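Local coordinates for tegumental protein 20.8 kDa (PDB 5X2E) that binds a calcium ion through its N-terminal calmodulin-like EF-hand domain, the part modelled here, which belongs to a tegumental-allergen-like protein of the liver fluke Clonorchis sinensis, at residues S2-F7 and P65-D70; I10-T15 and L23-A28; G14-S19 and D70-K75; E38-L43 and E55-K60. All coordinates share one frame; numbering follows the deposited sequence.

Contact 1. Residues S2-F7 and P65-D70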
loop_
_atom_site.group_PDB
_atom_site.type_symbol
_atom_site.label_atom_id
_atom_site.label_comp_id
_atom_site.label_asym_id
_atom_site.label_seq_id
_atom_site.Cartn_x
_atom_site.Cartn_y
_atom_site.Cartn_z
ATOM N N SER A 2 7.231 8.366 -1.944
ATOM C CA SER A 2 5.937 8.833 -1.456
ATOM C C SER A 2 5.047 7.692 -0.991
ATOM O O SER A 2 5.265 6.540 -1.351
ATOM C CB SER A 2 5.210 9.594 -2.563
ATOM O OG SER A 2 4.922 8.704 -3.635
ATOM N N PHE A 3 4.016 8.010 -0.219
ATOM C CA PHE A 3 3.045 6.990 0.126
ATOM C C PHE A 3 2.358 6.430 -1.124
ATOM O O PHE A 3 2.023 5.248 -1.151
ATOM C CB PHE A 3 2.010 7.539 1.097
ATOM C CG PHE A 3 2.503 7.656 2.495
ATOM C CD1 PHE A 3 2.966 6.538 3.172
ATOM C CD2 PHE A 3 2.475 8.868 3.152
ATOM C CE1 PHE A 3 3.415 6.625 4.483
ATOM C CE2 PHE A 3 2.915 8.956 4.464
ATOM C CZ PHE A 3 3.391 7.826 5.118
ATOM N N ILE A 4 2.159 7.269 -2.147
ATOM C CA ILE A 4 1.551 6.823 -3.408
ATOM C C ILE A 4 2.380 5.685 -4.012
ATOM O O ILE A 4 1.874 4.592 -4.317
ATOM C CB ILE A 4 1.415 8.014 -4.417
ATOM C CG1 ILE A 4 0.378 9.023 -3.899
ATOM C CG2 ILE A 4 0.992 7.504 -5.772
ATOM C CD1 ILE A 4 0.472 10.441 -4.473
ATOM N N ASN A 5 3.670 5.939 -4.128
ATOM C CA ASN A 5 4.629 4.975 -4.625
ATOM C C ASN A 5 4.686 3.699 -3.780
ATOM O O ASN A 5 4.701 2.585 -4.307
ATOM C CB ASN A 5 5.983 5.649 -4.640
ATOM C CG ASN A 5 7.051 4.872 -5.355
ATOM O OD1 ASN A 5 6.986 3.663 -5.507
ATOM N ND2 ASN A 5 8.092 5.587 -5.770
ATOM N N ILE A 6 4.739 3.857 -2.459
ATOM C CA ILE A 6 4.896 2.694 -1.581
ATOM C C ILE A 6 3.648 1.806 -1.674
ATOM O O ILE A 6 3.771 0.581 -1.720
ATOM C CB ILE A 6 5.208 3.146 -0.131
ATOM C CG1 ILE A 6 6.600 3.809 -0.091
ATOM C CG2 ILE A 6 5.126 1.961 0.843
ATOM C CD1 ILE A 6 6.859 4.676 1.131
ATOM N N PHE A 7 2.462 2.409 -1.753
ATOM C CA PHE A 7 1.227 1.614 -1.888
ATOM C C PHE A 7 1.335 0.738 -3.138
ATOM O O PHE A 7 1.065 -0.464 -3.102
ATOM C CB PHE A 7 -0.037 2.479 -2.008
ATOM C CG PHE A 7 -1.282 1.655 -2.065
ATOM C CD1 PHE A 7 -2.014 1.435 -0.910
ATOM C CD2 PHE A 7 -1.733 1.101 -3.273
ATOM C CE1 PHE A 7 -3.147 0.645 -0.923
ATOM C CE2 PHE A 7 -2.862 0.293 -3.289
ATOM C CZ PHE A 7 -3.569 0.072 -2.120
ATOM N N PRO A 65 -8.079 7.963 -4.577
ATOM C CA PRO A 65 -7.715 6.745 -5.326
ATOM C C PRO A 65 -7.155 7.078 -6.714
ATOM O O PRO A 65 -6.219 6.398 -7.153
ATOM C CB PRO A 65 -9.042 5.976 -5.407
ATOM C CG PRO A 65 -9.743 6.369 -4.099
ATOM C CD PRO A 65 -9.379 7.823 -3.896
ATOM N N ALA A 66 -7.691 8.101 -7.375
ATOM C CA ALA A 66 -7.191 8.518 -8.684
ATOM C C ALA A 66 -5.671 8.765 -8.708
ATOM O O ALA A 66 -5.034 8.503 -9.723
ATOM C CB ALA A 66 -7.936 9.780 -9.152
ATOM N N GLU A 67 -5.088 9.223 -7.597
ATOM C CA GLU A 67 -3.628 9.476 -7.529
ATOM C C GLU A 67 -2.786 8.194 -7.594
ATOM O O GLU A 67 -1.736 8.144 -8.252
ATOM C CB GLU A 67 -3.280 10.243 -6.264
ATOM C CG GLU A 67 -3.796 11.638 -6.264
ATOM C CD GLU A 67 -3.434 12.359 -4.997
ATOM O OE1 GLU A 67 -2.335 12.955 -4.945
ATOM O OE2 GLU A 67 -4.254 12.328 -4.054
ATOM N N ILE A 68 -3.251 7.146 -6.938
ATOM C CA ILE A 68 -2.549 5.880 -7.013
ATOM C C ILE A 68 -2.726 5.303 -8.406
ATOM O O ILE A 68 -1.790 4.738 -8.973
ATOM C CB ILE A 68 -3.061 4.880 -5.939
ATOM C CG1 ILE A 68 -2.310 5.059 -4.619
ATOM C CG2 ILE A 68 -2.875 3.437 -6.392
ATOM C CD1 ILE A 68 -2.599 6.358 -3.953
ATOM N N ILE A 69 -3.926 5.421 -8.959
ATOM C CA ILE A 69 -4.164 4.874 -10.292
ATOM C C ILE A 69 -3.267 5.549 -11.341
ATOM O O ILE A 69 -2.703 4.887 -12.211
ATOM C CB ILE A 69 -5.642 5.000 -10.676
ATOM C CG1 ILE A 69 -6.509 4.134 -9.750
ATOM C CG2 ILE A 69 -5.839 4.604 -12.133
ATOM C CD1 ILE A 69 -7.989 4.426 -9.905
ATOM N N ASP A 70 -3.140 6.869 -11.265
ATOM C CA ASP A 70 -2.273 7.606 -12.198
ATOM C C ASP A 70 -0.858 7.104 -12.083
ATOM O O ASP A 70 -0.190 6.828 -13.082
ATOM C CB ASP A 70 -2.304 9.099 -11.900
ATOM C CG ASP A 70 -3.388 9.804 -12.647
ATOM O OD1 ASP A 70 -3.877 9.240 -13.638
ATOM O OD2 ASP A 70 -3.735 10.933 -12.258
#
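Ile-4 and Ile-68 hold together the first helix of a paired EF-hand domain, 3-10, and helix 65-79, the last of this calmodulin-like piece. The two helix segments cross at -65° with their axes 9.4 Å apart, and the closest alpha carbons are those of these two isoleucines. Ile-4 buries the most surface. Its CG2 branch, which lies anti to the backbone N, rests 3.7 Å from the main-chain O of Glu-67, while CG1 meets CD1 of Ile-68 at 4.0 Å. That meeting depends on the bend in Ile-68: with chi2 at 67° its CD1 turns back toward helix 3-10. The other branch of Ile-68, CG2, reaches CD2 of Phe-7 at 4.1 Å, oblique to the ring; the two side chains cross at about a right angle. Leu-54 of helix 54-61 touches both Phe-7 and Ile-68, so a third helix joins this apolar seam. At the more open margin, Glu-67 turns its aliphatic part toward helix 3-10 and its carboxylate OE2 accepts a hydrogen bond from Lys-64 N. The other carboxylate oxygen, OE1, lies 3.8 Å from the CD1 methyl of Ile-4.

Contact 2. Residues I10-T15 and L23-A28. With CA (calcium ion), chain B.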
loop_
_atom_site.group_PDB
_atom_site.type_symbol
_atom_site.label_atom_id
_atom_site.label_comp_id
_atom_site.label_asym_id
_atom_site.label_seq_id
_atom_site.Cartn_x
_atom_site.Cartn_y
_atom_site.Cartn_z
ATOM N N ILE A 10 3.862 -2.111 -2.659
ATOM C CA ILE A 10 3.397 -3.203 -1.812
ATOM C C ILE A 10 2.329 -4.055 -2.536
ATOM O O ILE A 10 2.349 -5.286 -2.464
ATOM C CB ILE A 10 2.842 -2.662 -0.488
ATOM C CG1 ILE A 10 3.949 -1.971 0.320
ATOM C CG2 ILE A 10 2.212 -3.794 0.315
ATOM C CD1 ILE A 10 3.409 -1.150 1.494
ATOM N N ASP A 11 1.417 -3.384 -3.225
ATOM C CA ASP A 11 0.276 -4.015 -3.855
ATOM C C ASP A 11 0.677 -4.582 -5.208
ATOM O O ASP A 11 0.280 -4.090 -6.287
ATOM C CB ASP A 11 -0.865 -3.014 -4.002
ATOM C CG ASP A 11 -2.071 -3.622 -4.634
ATOM O OD1 ASP A 11 -2.350 -4.819 -4.394
ATOM O OD2 ASP A 11 -2.733 -2.906 -5.419
ATOM N N LYS A 12 1.498 -5.621 -5.160
ATOM C CA LYS A 12 2.211 -6.075 -6.346
ATOM C C LYS A 12 1.289 -6.694 -7.390
ATOM O O LYS A 12 1.646 -6.744 -8.553
ATOM C CB LYS A 12 3.280 -7.085 -5.948
ATOM C CG LYS A 12 2.742 -8.213 -5.141
ATOM C CD LYS A 12 3.864 -9.114 -4.686
ATOM C CE LYS A 12 3.318 -10.463 -4.356
ATOM N NZ LYS A 12 4.401 -11.468 -4.364
ATOM N N ASP A 13 0.114 -7.177 -6.980
ATOM C CA ASP A 13 -0.820 -7.740 -7.962
ATOM C C ASP A 13 -1.842 -6.726 -8.480
ATOM O O ASP A 13 -2.689 -7.060 -9.314
ATOM C CB ASP A 13 -1.516 -8.979 -7.416
ATOM C CG ASP A 13 -2.341 -8.700 -6.195
ATOM O OD1 ASP A 13 -2.530 -7.518 -5.776
ATOM O OD2 ASP A 13 -2.866 -9.689 -5.648
ATOM N N GLY A 14 -1.736 -5.461 -8.059
ATOM C CA GLY A 14 -2.597 -4.429 -8.602
ATOM C C GLY A 14 -4.055 -4.516 -8.182
ATOM O O GLY A 14 -4.892 -3.853 -8.795
ATOM N N THR A 15 -4.397 -5.271 -7.141
ATOM C CA THR A 15 -5.820 -5.379 -6.803
ATOM C C THR A 15 -6.341 -4.167 -6.048
ATOM O O THR A 15 -7.554 -4.071 -5.819
ATOM C CB THR A 15 -6.098 -6.645 -5.951
ATOM O OG1 THR A 15 -5.341 -6.557 -4.718
ATOM C CG2 THR A 15 -5.735 -7.917 -6.726
ATOM N N LEU A 23 2.187 -6.898 2.582
ATOM C CA LEU A 23 2.790 -5.946 3.494
ATOM C C LEU A 23 4.003 -6.578 4.180
ATOM O O LEU A 23 5.072 -5.983 4.255
ATOM C CB LEU A 23 1.733 -5.505 4.514
ATOM C CG LEU A 23 2.231 -4.641 5.667
ATOM C CD1 LEU A 23 2.795 -3.286 5.167
ATOM C CD2 LEU A 23 1.087 -4.447 6.644
ATOM N N GLU A 24 3.838 -7.825 4.627
ATOM C CA GLU A 24 4.905 -8.499 5.337
ATOM C C GLU A 24 6.110 -8.776 4.432
ATOM O O GLU A 24 7.268 -8.640 4.869
ATOM C CB GLU A 24 4.346 -9.775 5.975
ATOM C CG GLU A 24 3.401 -9.389 7.116
ATOM C CD GLU A 24 2.281 -10.307 7.424
ATOM O OE1 GLU A 24 2.127 -11.382 6.811
ATOM O OE2 GLU A 24 1.559 -9.925 8.387
ATOM N N GLN A 25 5.853 -9.113 3.169
ATOM C CA GLN A 25 6.943 -9.295 2.207
ATOM C C GLN A 25 7.685 -7.983 1.957
ATOM O O GLN A 25 8.907 -7.936 1.936
ATOM C CB GLN A 25 6.416 -9.841 0.891
ATOM C CG GLN A 25 7.504 -9.988 -0.152
ATOM C CD GLN A 25 7.055 -10.718 -1.376
ATOM O OE1 GLN A 25 5.857 -10.764 -1.706
ATOM N NE2 GLN A 25 8.013 -11.319 -2.067
ATOM N N TYR A 26 6.953 -6.894 1.791
ATOM C CA TYR A 26 7.610 -5.611 1.610
ATOM C C TYR A 26 8.492 -5.229 2.797
ATOM O O TYR A 26 9.627 -4.759 2.634
ATOM C CB TYR A 26 6.557 -4.548 1.371
ATOM C CG TYR A 26 7.141 -3.187 1.119
ATOM C CD1 TYR A 26 7.318 -2.290 2.160
ATOM C CD2 TYR A 26 7.502 -2.782 -0.172
ATOM C CE1 TYR A 26 7.848 -1.020 1.924
ATOM C CE2 TYR A 26 8.040 -1.528 -0.409
ATOM C CZ TYR A 26 8.199 -0.651 0.643
ATOM O OH TYR A 26 8.699 0.595 0.399
ATOM N N VAL A 27 7.993 -5.451 4.003
ATOM C CA VAL A 27 8.748 -5.108 5.192
ATOM C C VAL A 27 10.032 -5.905 5.234
ATOM O O VAL A 27 11.120 -5.332 5.406
ATOM C CB VAL A 27 7.896 -5.337 6.441
ATOM C CG1 VAL A 27 8.755 -5.336 7.727
ATOM C CG2 VAL A 27 6.804 -4.268 6.520
ATOM N N ALA A 28 9.924 -7.215 5.039
ATOM C CA ALA A 28 11.119 -8.029 5.137
ATOM C C ALA A 28 12.096 -7.700 4.007
ATOM O O ALA A 28 13.298 -7.624 4.232
ATOM C CB ALA A 28 10.752 -9.518 5.113
HETATM CA CA CA B . -2.890 -6.818 -3.545
HETATM O O HOH W 1 7.184 -12.098 -5.325
HETATM O O HOH W 2 -3.796 -8.767 -2.608
#
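Ile-10 and Tyr-26 make the apolar half of this contact, between the end of the entering helix of a calcium-loaded EF-hand and its exiting helix. CG1 of Ile-10 sits over one face of the Tyr-26 ring, displaced toward the rim, in a CH-pi contact 3.8 Å from the centroid and 22° off the ring normal. The CG2 branch of Ile-10 turns to the backbone of Leu-23, and CD1 lies 4.3 Å from CD1 of Leu-23.

The polar half is at the surface. Lys-12, extended beyond CG, gives a hydrogen bond from NZ to OE1 of Gln-25 at 3.1 Å, in the carbonyl plane and on a lone pair. Water 1 accepts from the same NZ and weakly from Gln-25 NE2, whose stronger partner is Glu-29.

The loop's other task is to hold the metal. Calcium is bound by Asp-11 OD1 at 2.2 Å, Asp-13 OD1 at 2.4 Å and Thr-15 OG1 at 2.7 Å, and by water 2; Val-17 and Glu-22 complete the site. Asp-13 OD1 also accepts from Thr-15 N in an Asx turn, the donor standing above the carboxylate plane.

Trp-40 of helix 35-44 and Ile-18 of strand 17-19 both touch Ile-10 and Leu-23, and Tyr-26 packs back on Ile-6 and Ser-9 of helix 3-10.

Contact 3. Residues G14-S19 and D70-K75. With CA (calcium ion), chain B.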
loop_
_atom_site.group_PDB
_atom_site.type_symbol
_atom_site.label_atom_id
_atom_site.label_comp_id
_atom_site.label_asym_id
_atom_site.label_seq_id
_atom_site.Cartn_x
_atom_site.Cartn_y
_atom_site.Cartn_z
ATOM N N GLY A 14 -1.736 -5.461 -8.059
ATOM C CA GLY A 14 -2.597 -4.429 -8.602
ATOM C C GLY A 14 -4.055 -4.516 -8.182
ATOM O O GLY A 14 -4.892 -3.853 -8.795
ATOM N N THR A 15 -4.397 -5.271 -7.141
ATOM C CA THR A 15 -5.820 -5.379 -6.803
ATOM C C THR A 15 -6.341 -4.167 -6.048
ATOM O O THR A 15 -7.554 -4.071 -5.819
ATOM C CB THR A 15 -6.098 -6.645 -5.951
ATOM O OG1 THR A 15 -5.341 -6.557 -4.718
ATOM C CG2 THR A 15 -5.735 -7.917 -6.726
ATOM N N ASN A 16 -5.435 -3.275 -5.633
ATOM C CA ASN A 16 -5.799 -2.130 -4.783
ATOM C C ASN A 16 -6.334 -2.547 -3.415
ATOM O O ASN A 16 -6.969 -1.764 -2.694
ATOM C CB ASN A 16 -6.784 -1.204 -5.497
ATOM C CG ASN A 16 -6.180 -0.600 -6.729
ATOM O OD1 ASN A 16 -5.115 0.017 -6.656
ATOM N ND2 ASN A 16 -6.809 -0.824 -7.878
ATOM N N VAL A 17 -5.978 -3.765 -3.032
ATOM C CA VAL A 17 -6.078 -4.229 -1.672
ATOM C C VAL A 17 -4.697 -4.775 -1.307
ATOM O O VAL A 17 -4.195 -5.695 -1.972
ATOM C CB VAL A 17 -7.132 -5.316 -1.504
ATOM C CG1 VAL A 17 -7.212 -5.720 -0.038
ATOM C CG2 VAL A 17 -8.505 -4.831 -2.020
ATOM N N ILE A 18 -4.095 -4.220 -0.263
ATOM C CA ILE A 18 -2.852 -4.731 0.279
ATOM C C ILE A 18 -3.203 -5.877 1.236
ATOM O O ILE A 18 -3.904 -5.712 2.253
ATOM C CB ILE A 18 -2.049 -3.622 0.984
ATOM C CG1 ILE A 18 -1.438 -2.701 -0.080
ATOM C CG2 ILE A 18 -1.015 -4.244 1.936
ATOM C CD1 ILE A 18 -0.680 -1.499 0.534
ATOM N N SER A 19 -2.773 -7.069 0.884
ATOM C CA SER A 19 -2.934 -8.191 1.772
ATOM C C SER A 19 -1.872 -8.149 2.864
ATOM O O SER A 19 -0.781 -7.557 2.692
ATOM C CB SER A 19 -2.841 -9.515 0.982
ATOM O OG SER A 19 -1.483 -9.755 0.657
ATOM N N ASP A 70 -3.140 6.869 -11.265
ATOM C CA ASP A 70 -2.273 7.606 -12.198
ATOM C C ASP A 70 -0.858 7.104 -12.083
ATOM O O ASP A 70 -0.190 6.828 -13.082
ATOM C CB ASP A 70 -2.304 9.099 -11.900
ATOM C CG ASP A 70 -3.388 9.804 -12.647
ATOM O OD1 ASP A 70 -3.877 9.240 -13.638
ATOM O OD2 ASP A 70 -3.735 10.933 -12.258
ATOM N N PHE A 71 -0.399 6.986 -10.842
ATOM C CA PHE A 71 0.964 6.528 -10.628
ATOM C C PHE A 71 1.146 5.115 -11.161
ATOM O O PHE A 71 2.155 4.813 -11.770
ATOM C CB PHE A 71 1.355 6.588 -9.149
ATOM C CG PHE A 71 2.780 6.155 -8.884
ATOM C CD1 PHE A 71 3.082 4.835 -8.556
ATOM C CD2 PHE A 71 3.816 7.072 -8.965
ATOM C CE1 PHE A 71 4.388 4.436 -8.341
ATOM C CE2 PHE A 71 5.134 6.685 -8.726
ATOM C CZ PHE A 71 5.414 5.371 -8.421
ATOM N N ARG A 72 0.177 4.248 -10.902
ATOM C CA ARG A 72 0.209 2.896 -11.412
ATOM C C ARG A 72 0.312 2.855 -12.924
ATOM O O ARG A 72 1.123 2.112 -13.464
ATOM C CB ARG A 72 -1.067 2.161 -10.964
ATOM C CG ARG A 72 -1.186 0.694 -11.409
ATOM C CD ARG A 72 -0.773 -0.258 -10.329
ATOM N NE ARG A 72 -1.539 -0.101 -9.090
ATOM C CZ ARG A 72 -1.345 -0.852 -8.005
ATOM N NH1 ARG A 72 -0.371 -1.769 -8.001
ATOM N NH2 ARG A 72 -2.101 -0.684 -6.915
ATOM N N GLU A 73 -0.492 3.662 -13.615
ATOM C CA GLU A 73 -0.461 3.676 -15.064
ATOM C C GLU A 73 0.885 4.206 -15.558
ATOM O O GLU A 73 1.432 3.700 -16.530
ATOM C CB GLU A 73 -1.614 4.523 -15.620
ATOM C CG GLU A 73 -2.968 3.879 -15.364
ATOM C CD GLU A 73 -4.137 4.733 -15.778
ATOM O OE1 GLU A 73 -3.933 5.918 -16.103
ATOM O OE2 GLU A 73 -5.269 4.177 -15.767
ATOM N N GLN A 74 1.413 5.240 -14.893
ATOM C CA GLN A 74 2.713 5.839 -15.271
ATOM C C GLN A 74 3.869 4.904 -15.008
ATOM O O GLN A 74 4.797 4.835 -15.797
ATOM C CB GLN A 74 2.994 7.133 -14.510
ATOM C CG GLN A 74 2.037 8.216 -14.790
ATOM C CD GLN A 74 2.184 9.378 -13.840
ATOM O OE1 GLN A 74 3.234 9.556 -13.204
ATOM N NE2 GLN A 74 1.137 10.191 -13.742
ATOM N N LYS A 75 3.823 4.203 -13.875
ATOM C CA LYS A 75 4.896 3.275 -13.518
ATOM C C LYS A 75 4.952 2.188 -14.563
ATOM O O LYS A 75 6.018 1.814 -15.037
ATOM C CB LYS A 75 4.662 2.668 -12.127
ATOM C CG LYS A 75 5.729 1.622 -11.735
ATOM C CD LYS A 75 5.283 0.865 -10.489
ATOM C CE LYS A 75 6.297 -0.197 -10.049
ATOM N NZ LYS A 75 5.860 -1.019 -8.860
HETATM CA CA CA B . -2.890 -6.818 -3.545
HETATM O O HOH W 3 -4.106 0.960 -9.176
HETATM O O HOH W 2 -3.796 -8.767 -2.608
#
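Arg-72 reaches from helix 65-79 onto the calcium loop and lays its guanidinium against a glycine. CA of Gly-14 sits over one face of that group, toward its rim, 3.5 Å from NH1. OD1 of Asn-16 lies near the guanidinium edge, tilted somewhat from its plane, and accepts from NH2 of Arg-72 at 3.1 Å, but the bond is bent, with an N-H...O angle of 136°. The donor stands above the amide's carbonyl plane, off any lone pair, and the two flat groups are turned 73° apart. Water 3 makes a second link, donating to the same OD1 at 2.9 Å and accepting from Arg-72 NE at 2.8 Å. Bends at chi2 and chi3 curl the arginine chain and bring its head to the loop. The stronger partner of NH2 is Asp-11 OD2, in a salt bridge; since OD1 of Asp-11 binds calcium, Arg-72 is a second-shell residue that may steady this ligand. Val-17 O also coordinates the ion, at 2.3 Å. Strand 17-19 runs on from the loop and pairs antiparallel with strand 51-53 through Ile-18 and Ile-52, while Phe-71, beside Arg-72 on helix 65-79, packs on helix 3-10.

Contact 4. Residues E38-L43 and E55-K60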
loop_
_atom_site.group_PDB
_atom_site.type_symbol
_atom_site.label_atom_id
_atom_site.label_comp_id
_atom_site.label_asym_id
_atom_site.label_seq_id
_atom_site.Cartn_x
_atom_site.Cartn_y
_atom_site.Cartn_z
ATOM N N GLU A 38 2.335 -4.022 12.255
ATOM C CA GLU A 38 1.292 -3.589 13.186
ATOM C C GLU A 38 0.896 -2.129 12.981
ATOM O O GLU A 38 -0.269 -1.792 13.099
ATOM C CB GLU A 38 1.739 -3.795 14.627
ATOM C CG GLU A 38 1.707 -5.241 15.064
ATOM C CD GLU A 38 0.422 -5.616 15.768
ATOM O OE1 GLU A 38 0.376 -5.457 17.010
ATOM O OE2 GLU A 38 -0.532 -6.073 15.088
ATOM N N LYS A 39 1.858 -1.264 12.669
ATOM C CA LYS A 39 1.553 0.152 12.477
ATOM C C LYS A 39 0.641 0.358 11.261
ATOM O O LYS A 39 -0.316 1.131 11.319
ATOM C CB LYS A 39 2.838 0.974 12.326
ATOM C CG LYS A 39 3.766 0.953 13.532
ATOM C CD LYS A 39 4.991 1.813 13.223
ATOM C CE LYS A 39 6.300 1.146 13.651
ATOM N NZ LYS A 39 6.411 1.001 15.134
ATOM N N TRP A 40 0.925 -0.328 10.157
ATOM C CA TRP A 40 0.074 -0.237 8.956
ATOM C C TRP A 40 -1.325 -0.770 9.237
ATOM O O TRP A 40 -2.332 -0.220 8.761
ATOM C CB TRP A 40 0.722 -0.995 7.774
ATOM C CG TRP A 40 1.712 -0.139 7.024
ATOM C CD1 TRP A 40 2.891 0.391 7.514
ATOM C CD2 TRP A 40 1.597 0.319 5.668
ATOM N NE1 TRP A 40 3.500 1.146 6.544
ATOM C CE2 TRP A 40 2.730 1.118 5.402
ATOM C CE3 TRP A 40 0.639 0.144 4.651
ATOM C CZ2 TRP A 40 2.932 1.733 4.172
ATOM C CZ3 TRP A 40 0.866 0.747 3.417
ATOM C CH2 TRP A 40 1.998 1.537 3.198
ATOM N N LYS A 41 -1.397 -1.865 9.974
ATOM C CA LYS A 41 -2.705 -2.439 10.293
ATOM C C LYS A 41 -3.499 -1.436 11.138
ATOM O O LYS A 41 -4.687 -1.224 10.917
ATOM C CB LYS A 41 -2.563 -3.768 11.038
ATOM C CG LYS A 41 -2.033 -4.943 10.229
ATOM C CD LYS A 41 -1.886 -6.198 11.096
ATOM C CE LYS A 41 -1.447 -7.424 10.264
ATOM N NZ LYS A 41 -1.368 -8.660 11.074
ATOM N N GLN A 42 -2.833 -0.798 12.094
ATOM C CA GLN A 42 -3.520 0.116 12.978
ATOM C C GLN A 42 -3.950 1.397 12.289
ATOM O O GLN A 42 -5.045 1.900 12.522
ATOM C CB GLN A 42 -2.617 0.423 14.148
ATOM C CG GLN A 42 -2.483 -0.766 15.068
ATOM C CD GLN A 42 -1.699 -0.451 16.330
ATOM O OE1 GLN A 42 -1.293 0.691 16.552
ATOM N NE2 GLN A 42 -1.483 -1.467 17.164
ATOM N N LEU A 43 -3.091 1.932 11.438
ATOM C CA LEU A 43 -3.421 3.162 10.723
ATOM C C LEU A 43 -4.423 2.940 9.569
ATOM O O LEU A 43 -5.326 3.758 9.370
ATOM C CB LEU A 43 -2.140 3.830 10.178
ATOM C CG LEU A 43 -1.120 4.376 11.198
ATOM C CD1 LEU A 43 0.201 4.777 10.542
ATOM C CD2 LEU A 43 -1.669 5.560 11.973
ATOM N N GLU A 55 -9.003 2.568 -0.651
ATOM C CA GLU A 55 -9.949 3.569 -0.121
ATOM C C GLU A 55 -9.567 4.026 1.300
ATOM O O GLU A 55 -9.560 5.212 1.612
ATOM C CB GLU A 55 -11.397 3.028 -0.123
ATOM C CG GLU A 55 -12.027 2.885 -1.517
ATOM C CD GLU A 55 -12.341 4.212 -2.197
ATOM O OE1 GLU A 55 -12.557 5.246 -1.539
ATOM O OE2 GLU A 55 -12.376 4.237 -3.406
ATOM N N THR A 56 -9.277 3.077 2.181
ATOM C CA THR A 56 -8.992 3.422 3.573
ATOM C C THR A 56 -7.613 4.069 3.692
ATOM O O THR A 56 -7.415 5.010 4.459
ATOM C CB THR A 56 -9.104 2.183 4.461
ATOM O OG1 THR A 56 -10.449 1.674 4.362
ATOM C CG2 THR A 56 -8.817 2.539 5.894
ATOM N N PHE A 57 -6.666 3.538 2.929
ATOM C CA PHE A 57 -5.328 4.110 2.862
ATOM C C PHE A 57 -5.438 5.596 2.478
ATOM O O PHE A 57 -4.888 6.474 3.157
ATOM C CB PHE A 57 -4.496 3.311 1.849
ATOM C CG PHE A 57 -3.087 3.771 1.670
ATOM C CD1 PHE A 57 -2.746 4.573 0.586
ATOM C CD2 PHE A 57 -2.080 3.337 2.525
ATOM C CE1 PHE A 57 -1.417 4.954 0.378
ATOM C CE2 PHE A 57 -0.775 3.701 2.309
ATOM C CZ PHE A 57 -0.444 4.509 1.225
ATOM N N CYS A 58 -6.215 5.878 1.433
ATOM C CA CYS A 58 -6.338 7.239 0.937
ATOM C C CYS A 58 -7.081 8.142 1.920
ATOM O O CYS A 58 -6.715 9.303 2.127
ATOM C CB CYS A 58 -7.045 7.263 -0.417
ATOM S SG CYS A 58 -6.030 6.674 -1.782
ATOM N N SER A 59 -8.155 7.631 2.511
ATOM C CA SER A 59 -8.897 8.440 3.479
ATOM C C SER A 59 -8.018 8.863 4.663
ATOM O O SER A 59 -8.104 9.993 5.140
ATOM C CB SER A 59 -10.121 7.669 3.957
ATOM O OG SER A 59 -11.043 7.536 2.888
ATOM N N LYS A 60 -7.171 7.956 5.132
ATOM C CA LYS A 60 -6.320 8.251 6.285
ATOM C C LYS A 60 -5.237 9.258 5.940
ATOM O O LYS A 60 -4.845 10.059 6.780
ATOM C CB LYS A 60 -5.684 6.975 6.846
ATOM C CG LYS A 60 -6.686 6.009 7.465
ATOM C CD LYS A 60 -7.327 6.558 8.743
ATOM C CE LYS A 60 -8.364 5.567 9.265
ATOM N NZ LYS A 60 -8.987 5.982 10.553
#
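Trp-40 and Phe-57 meet across the second helix-loop-helix of the EF-hand pair, joining helix 35-44 to helix 54-61. Their rings are tilted by 25° and slid apart, with the centroid of the six-membered ring of Trp-40 lying 5.6 Å from that of Phe-57, so there is little overlap. The touching point is Phe-57 CE2, which lies 3.6 Å from Trp-40 CZ3 and equally near CH2, while the neighbouring CD2 is farther off, 4.0 Å from CZ3. Phe-57 gets there with CG anti to its backbone N (chi1 -180°). Ile-6 and Ile-10 of helix 3-10 pack on Trp-40, and Phe-44 meets both rings, edge-to-face in the case of Trp-40.

Nearer the surface, Lys-60 can be followed outward along the carbonyl of Leu-43. CB is 4.1 Å from Leu-43 O. Chi2 (-67°), the turn about CB-CG, bends the chain, and CG makes the closest approach, so that the next methylenes stay alongside the oxygen instead of heading off. CD and CE both lie 3.5 Å from it, and NZ carries on beyond. It is therefore the aliphatic part of the lysine that covers the carbonyl, with CG only 3.2 Å from Leu-43 O.

Overall arrangement
Along the chain, contact 2 closes before contact 4 opens, and contacts 1 and 3 both span contact 4 to bring in helix 65-79. Contacts 2 and 4 serve the first and second helix-loop-helix units, their centres about 14 Å apart on opposite sides of the chain's centre. Contacts 1 and 3, with centres about 7 Å apart, share that last helix and fix it to helix 3-10 and to the calcium loop. Helix 3-10 touches parts of all four: Phe-7 meets Phe-57 of contact 4 and Ile-18 of contact 3, while Ile-10 meets Trp-40. Contacts 2 and 3 share Gly-14, Thr-15 and the calcium ion, and the Asp-11 to Arg-72 salt bridge ties helix 65-79 to the metal site through the second shell.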